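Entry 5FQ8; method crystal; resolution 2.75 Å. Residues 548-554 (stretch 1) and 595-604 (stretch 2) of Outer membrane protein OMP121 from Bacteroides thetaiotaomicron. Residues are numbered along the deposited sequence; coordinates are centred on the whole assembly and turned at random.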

ATOM      1  N   TRP B 548       8.882  32.348 -20.448  1.00 31.10           N
ATOM      2  CA  TRP B 548       7.603  31.735 -20.778  1.00 31.02           C
ATOM      3  C   TRP B 548       7.446  30.530 -19.875  1.00 30.32           C
ATOM      4  O   TRP B 548       8.251  29.602 -19.936  1.00 30.10           O
ATOM      5  CB  TRP B 548       7.547  31.315 -22.240  1.00 31.49           C
ATOM      6  CG  TRP B 548       7.518  32.414 -23.233  1.00 32.24           C
ATOM      7  CD1 TRP B 548       6.428  32.915 -23.853  1.00 32.66           C
ATOM      8  CD2 TRP B 548       8.641  33.114 -23.775  1.00 39.18           C
ATOM      9  NE1 TRP B 548       6.785  33.896 -24.736  1.00 33.37           N
ATOM     10  CE2 TRP B 548       8.144  34.037 -24.707  1.00 33.41           C
ATOM     11  CE3 TRP B 548      10.017  33.057 -23.553  1.00 32.64           C
ATOM     12  CZ2 TRP B 548       8.971  34.899 -25.413  1.00 34.04           C
ATOM     13  CZ3 TRP B 548      10.834  33.913 -24.256  1.00 33.26           C
ATOM     14  CH2 TRP B 548      10.310  34.823 -25.169  1.00 33.95           C
ATOM     15  N   SER B 549       6.435  30.547 -19.027  1.00 30.00           N
ATOM     16  CA  SER B 549       6.300  29.538 -17.992  1.00 29.34           C
ATOM     17  C   SER B 549       5.125  28.617 -18.278  1.00 50.22           C
ATOM     18  O   SER B 549       4.071  29.054 -18.748  1.00 41.51           O
ATOM     19  CB  SER B 549       6.120  30.175 -16.627  1.00 29.03           C
ATOM     20  OG  SER B 549       6.133  29.181 -15.629  1.00 29.56           O
ATOM     21  N   SER B 550       5.311  27.339 -17.975  1.00 45.16           N
ATOM     22  CA  SER B 550       4.209  26.409 -18.130  1.00 32.31           C
ATOM     23  C   SER B 550       3.171  26.541 -17.025  1.00 28.34           C
ATOM     24  O   SER B 550       2.033  26.114 -17.220  1.00 28.72           O
ATOM     25  CB  SER B 550       4.731  24.981 -18.182  1.00 28.37           C
ATOM     26  OG  SER B 550       4.710  24.413 -16.898  1.00 27.81           O
ATOM     27  N   THR B 551       3.509  27.128 -15.884  1.00 28.07           N
ATOM     28  CA  THR B 551       2.571  27.156 -14.776  1.00 27.76           C
ATOM     29  C   THR B 551       1.720  28.407 -14.741  1.00 28.10           C
ATOM     30  O   THR B 551       0.982  28.602 -13.774  1.00 27.90           O
ATOM     31  CB  THR B 551       3.307  26.997 -13.458  1.00 27.28           C
ATOM     32  OG1 THR B 551       4.275  28.032 -13.328  1.00 27.45           O
ATOM     33  CG2 THR B 551       4.001  25.678 -13.409  1.00 26.95           C
ATOM     34  N   LEU B 552       1.787  29.210 -15.719  1.00 28.62           N
ATOM     35  CA  LEU B 552       0.874  30.331 -15.803  1.00 29.02           C
ATOM     36  C   LEU B 552      -0.183  30.072 -16.872  1.00 29.40           C
ATOM     37  O   LEU B 552       0.031  29.251 -17.762  1.00 29.47           O
ATOM     38  CB  LEU B 552       1.643  31.617 -16.123  1.00 29.45           C
ATOM     39  CG  LEU B 552       2.509  32.179 -14.984  1.00 29.18           C
ATOM     40  CD1 LEU B 552       3.353  33.340 -15.440  1.00 29.65           C
ATOM     41  CD2 LEU B 552       1.651  32.599 -13.810  1.00 29.00           C
ATOM     42  N   PRO B 553      -1.348  30.724 -16.811  1.00 33.28           N
ATOM     43  CA  PRO B 553      -2.397  30.464 -17.803  1.00 33.07           C
ATOM     44  C   PRO B 553      -1.883  30.566 -19.231  1.00 33.76           C
ATOM     45  O   PRO B 553      -1.025  31.388 -19.544  1.00 37.71           O
ATOM     46  CB  PRO B 553      -3.434  31.548 -17.505  1.00 30.42           C
ATOM     47  CG  PRO B 553      -3.281  31.836 -16.104  1.00 30.00           C
ATOM     48  CD  PRO B 553      -1.827  31.647 -15.770  1.00 30.53           C
ATOM     49  N   LYS B 554      -2.430  29.714 -20.099  1.00 36.13           N
ATOM     50  CA  LYS B 554      -1.926  29.606 -21.462  1.00 37.17           C
ATOM     51  C   LYS B 554      -1.882  30.957 -22.158  1.00 41.79           C
ATOM     52  O   LYS B 554      -0.973  31.227 -22.944  1.00 45.85           O
ATOM     53  CB  LYS B 554      -2.783  28.621 -22.267  1.00 41.92           C
ATOM     54  CG  LYS B 554      -2.540  27.154 -21.931  1.00 44.36           C
ATOM     55  CD  LYS B 554      -3.278  26.196 -22.854  1.00 52.21           C
ATOM     56  CE  LYS B 554      -4.742  26.091 -22.454  1.00 51.94           C
ATOM     57  NZ  LYS B 554      -5.482  25.005 -23.154  1.00 54.03           N
ATOM     58  N   GLY B 595      10.666  38.626 -12.329  1.00 30.54           N
ATOM     59  CA  GLY B 595       9.383  37.973 -12.469  1.00 39.15           C
ATOM     60  C   GLY B 595       9.363  36.576 -11.879  1.00 36.20           C
ATOM     61  O   GLY B 595      10.389  35.992 -11.551  1.00 42.65           O
ATOM     62  N   ASN B 596       8.158  36.028 -11.754  1.00 29.98           N
ATOM     63  CA  ASN B 596       7.996  34.700 -11.193  1.00 28.72           C
ATOM     64  C   ASN B 596       6.675  34.113 -11.656  1.00 28.65           C
ATOM     65  O   ASN B 596       5.727  34.838 -11.954  1.00 28.99           O
ATOM     66  CB  ASN B 596       8.039  34.740  -9.672  1.00 28.32           C
ATOM     67  CG  ASN B 596       8.249  33.394  -9.063  1.00 27.74           C
ATOM     68  OD1 ASN B 596       8.792  32.502  -9.680  1.00 27.63           O
ATOM     69  ND2 ASN B 596       7.830  33.245  -7.830  1.00 27.38           N
ATOM     70  N   ASP B 597       6.630  32.796 -11.707  1.00 30.15           N
ATOM     71  CA  ASP B 597       5.431  32.067 -12.061  1.00 28.14           C
ATOM     72  C   ASP B 597       4.849  31.419 -10.814  1.00 27.62           C
ATOM     73  O   ASP B 597       5.237  31.723  -9.691  1.00 27.40           O
ATOM     74  CB  ASP B 597       5.745  31.040 -13.149  1.00 28.16           C
ATOM     75  CG  ASP B 597       6.922  30.147 -12.805  1.00 27.80           C
ATOM     76  OD1 ASP B 597       7.184  29.897 -11.616  1.00 35.85           O
ATOM     77  OD2 ASP B 597       7.596  29.686 -13.737  1.00 27.96           O
ATOM     78  N   ALA B 598       3.925  30.496 -11.009  1.00 27.69           N
ATOM     79  CA  ALA B 598       3.255  29.843  -9.903  1.00 26.99           C
ATOM     80  C   ALA B 598       3.678  28.388  -9.800  1.00 26.57           C
ATOM     81  O   ALA B 598       4.385  27.855 -10.651  1.00 36.29           O
ATOM     82  CB  ALA B 598       1.744  29.952 -10.067  1.00 27.15           C
ATOM     83  N   ASP B 599       3.243  27.756  -8.719  1.00 26.17           N
ATOM     84  CA  ASP B 599       3.413  26.330  -8.538  1.00 25.80           C
ATOM     85  C   ASP B 599       2.578  25.575  -9.576  1.00 25.93           C
ATOM     86  O   ASP B 599       1.724  26.145 -10.257  1.00 26.27           O
ATOM     87  CB  ASP B 599       3.016  25.949  -7.116  1.00 29.46           C
ATOM     88  CG  ASP B 599       3.777  24.761  -6.598  1.00 27.40           C
ATOM     89  OD1 ASP B 599       4.097  23.868  -7.410  1.00 27.00           O
ATOM     90  OD2 ASP B 599       4.049  24.725  -5.378  1.00 24.75           O
ATOM     91  N   VAL B 600       2.831  24.275  -9.705  1.00 25.70           N
ATOM     92  CA  VAL B 600       2.195  23.538 -10.789  1.00 33.15           C
ATOM     93  C   VAL B 600       0.698  23.401 -10.548  1.00 36.95           C
ATOM     94  O   VAL B 600       0.230  23.304  -9.403  1.00 37.38           O
ATOM     95  CB  VAL B 600       2.823  22.151 -10.992  1.00 32.48           C
ATOM     96  CG1 VAL B 600       4.090  22.279 -11.759  1.00 33.68           C
ATOM     97  CG2 VAL B 600       3.052  21.479  -9.673  1.00 34.18           C
ATOM     98  N   TYR B 601      -0.059  23.387 -11.645  1.00 32.56           N
ATOM     99  CA  TYR B 601      -1.455  22.988 -11.623  1.00 32.45           C
ATOM    100  C   TYR B 601      -2.250  23.835 -10.629  1.00 26.25           C
ATOM    101  O   TYR B 601      -2.682  23.374  -9.580  1.00 25.95           O
ATOM    102  CB  TYR B 601      -1.571  21.504 -11.266  1.00 25.96           C
ATOM    103  CG  TYR B 601      -0.566  20.596 -11.918  1.00 25.91           C
ATOM    104  CD1 TYR B 601      -0.283  20.692 -13.265  1.00 26.29           C
ATOM    105  CD2 TYR B 601       0.088  19.629 -11.178  1.00 25.53           C
ATOM    106  CE1 TYR B 601       0.621  19.850 -13.846  1.00 26.28           C
ATOM    107  CE2 TYR B 601       0.989  18.789 -11.751  1.00 25.53           C
ATOM    108  CZ  TYR B 601       1.259  18.899 -13.080  1.00 25.90           C
ATOM    109  OH  TYR B 601       2.172  18.055 -13.654  1.00 25.93           O
ATOM    110  N   MET B 602      -2.410  25.097 -10.989  1.00 26.61           N
ATOM    111  CA  MET B 602      -3.198  26.022 -10.194  1.00 26.69           C
ATOM    112  C   MET B 602      -4.221  26.762 -11.025  1.00 27.22           C
ATOM    113  O   MET B 602      -4.904  27.639 -10.497  1.00 27.38           O
ATOM    114  CB  MET B 602      -2.282  27.021  -9.473  1.00 26.62           C
ATOM    115  CG  MET B 602      -1.338  26.348  -8.490  1.00 26.13           C
ATOM    116  SD  MET B 602      -0.285  27.449  -7.564  1.00 39.69           S
ATOM    117  CE  MET B 602      -1.409  28.174  -6.395  1.00 30.93           C
ATOM    118  N   VAL B 603      -4.359  26.417 -12.295  1.00 27.51           N
ATOM    119  CA  VAL B 603      -5.270  27.093 -13.205  1.00 31.78           C
ATOM    120  C   VAL B 603      -6.564  26.311 -13.399  1.00 36.10           C
ATOM    121  O   VAL B 603      -7.649  26.886 -13.384  1.00 47.10           O
ATOM    122  CB  VAL B 603      -4.566  27.341 -14.555  1.00 30.33           C
ATOM    123  CG1 VAL B 603      -5.491  28.046 -15.513  1.00 29.06           C
ATOM    124  CG2 VAL B 603      -3.324  28.145 -14.331  1.00 30.63           C
ATOM    125  N   ASN B 604      -6.473  25.026 -13.585  1.00 31.85           N
ATOM    126  CA  ASN B 604      -7.694  24.347 -13.967  1.00 29.95           C
ATOM    127  C   ASN B 604      -8.294  23.609 -12.792  1.00 33.13           C
ATOM    128  O   ASN B 604      -7.567  23.135 -11.923  1.00 42.94           O
ATOM    129  CB  ASN B 604      -7.428  23.344 -15.086  1.00 28.22           C
ATOM    130  CG  ASN B 604      -6.855  23.994 -16.299  1.00 28.64           C
ATOM    131  OD1 ASN B 604      -7.371  24.994 -16.786  1.00 29.10           O
ATOM    132  ND2 ASN B 604      -5.761  23.449 -16.786  1.00 28.52           N
TER

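What does stretch 2 offer as its strand gives out? Gly595 lies out of reach of the other segment, and the CA-to-CB bond of Asn596 points away from it, so the strand residues add little. Their one approach is through the backbone, where Asn596 O lies 4.5 Å from Leu552 CD1. The contact begins in earnest with Asp597, whose CA-to-CB bond points toward stretch 1 and which adopts the p rotamer. Its carboxylate accepts a hydrogen bond from the hydroxyl of Ser549, with Ser549 OG only 2.4 Å from Asp597 OD2. That is very short for such a bond, and at 2.75 Å resolution the exact value deserves some caution. Ser549 OG also accepts a weak bond from the backbone of its own segment, Thr551 N to Ser549 OG at 3.3 Å, so the same hydroxyl links the turn after the strand to the aspartate across the gap.

How does the rest of Asp597 fit against the neighbouring chain? Its CB packs against two side chains, 3.9 Å from Leu552 CG and 3.4 Å from Thr551 OG1. The CA-to-CB bond of Leu552 points sideways, yet the end of the side chain comes nearer, and its CD2 reaches to 4.2 Å from Ala598 N. A buried leucine thus lies against the backbone where stretch 2 has left its strand.

Why does Thr551 have so much of its surface covered? Its CA-to-CB bond points toward stretch 2, and it meets several consecutive residues there. At Ala598 the backbone carbonyl takes a hydrogen bond from the threonine hydroxyl, Thr551 OG1 to Ala598 O at 2.7 Å, a contact that needs no particular side chain on the accepting residue. Farther along, Asp599 O lies 3.7 Å from Thr551 CB, while the CA-to-CB bond of Asp599 points away, and its OD1 accepts a bond from Val600 N at 2.7 Å within its own stretch. The methyl of Thr551 then meets Val600, Thr551 CG2 to Val600 CG1 at 3.8 Å. One short side chain therefore combines a polar anchor with apolar packing.

Where does the contact close? The CA-to-CB bond of Tyr601 points away and Met602 makes no contact, but that of Val603, in the t rotamer, points toward stretch 1 again. Val603 CG2 sits 4.1 Å from Pro553 CD, an apolar contact, and 4.4 Å from Thr551 O. These are ordinary van der Waals distances, with no polar tie, in contrast to the hydrogen bonds at Asp597 and Ala598. Asn604 lies beyond the contact.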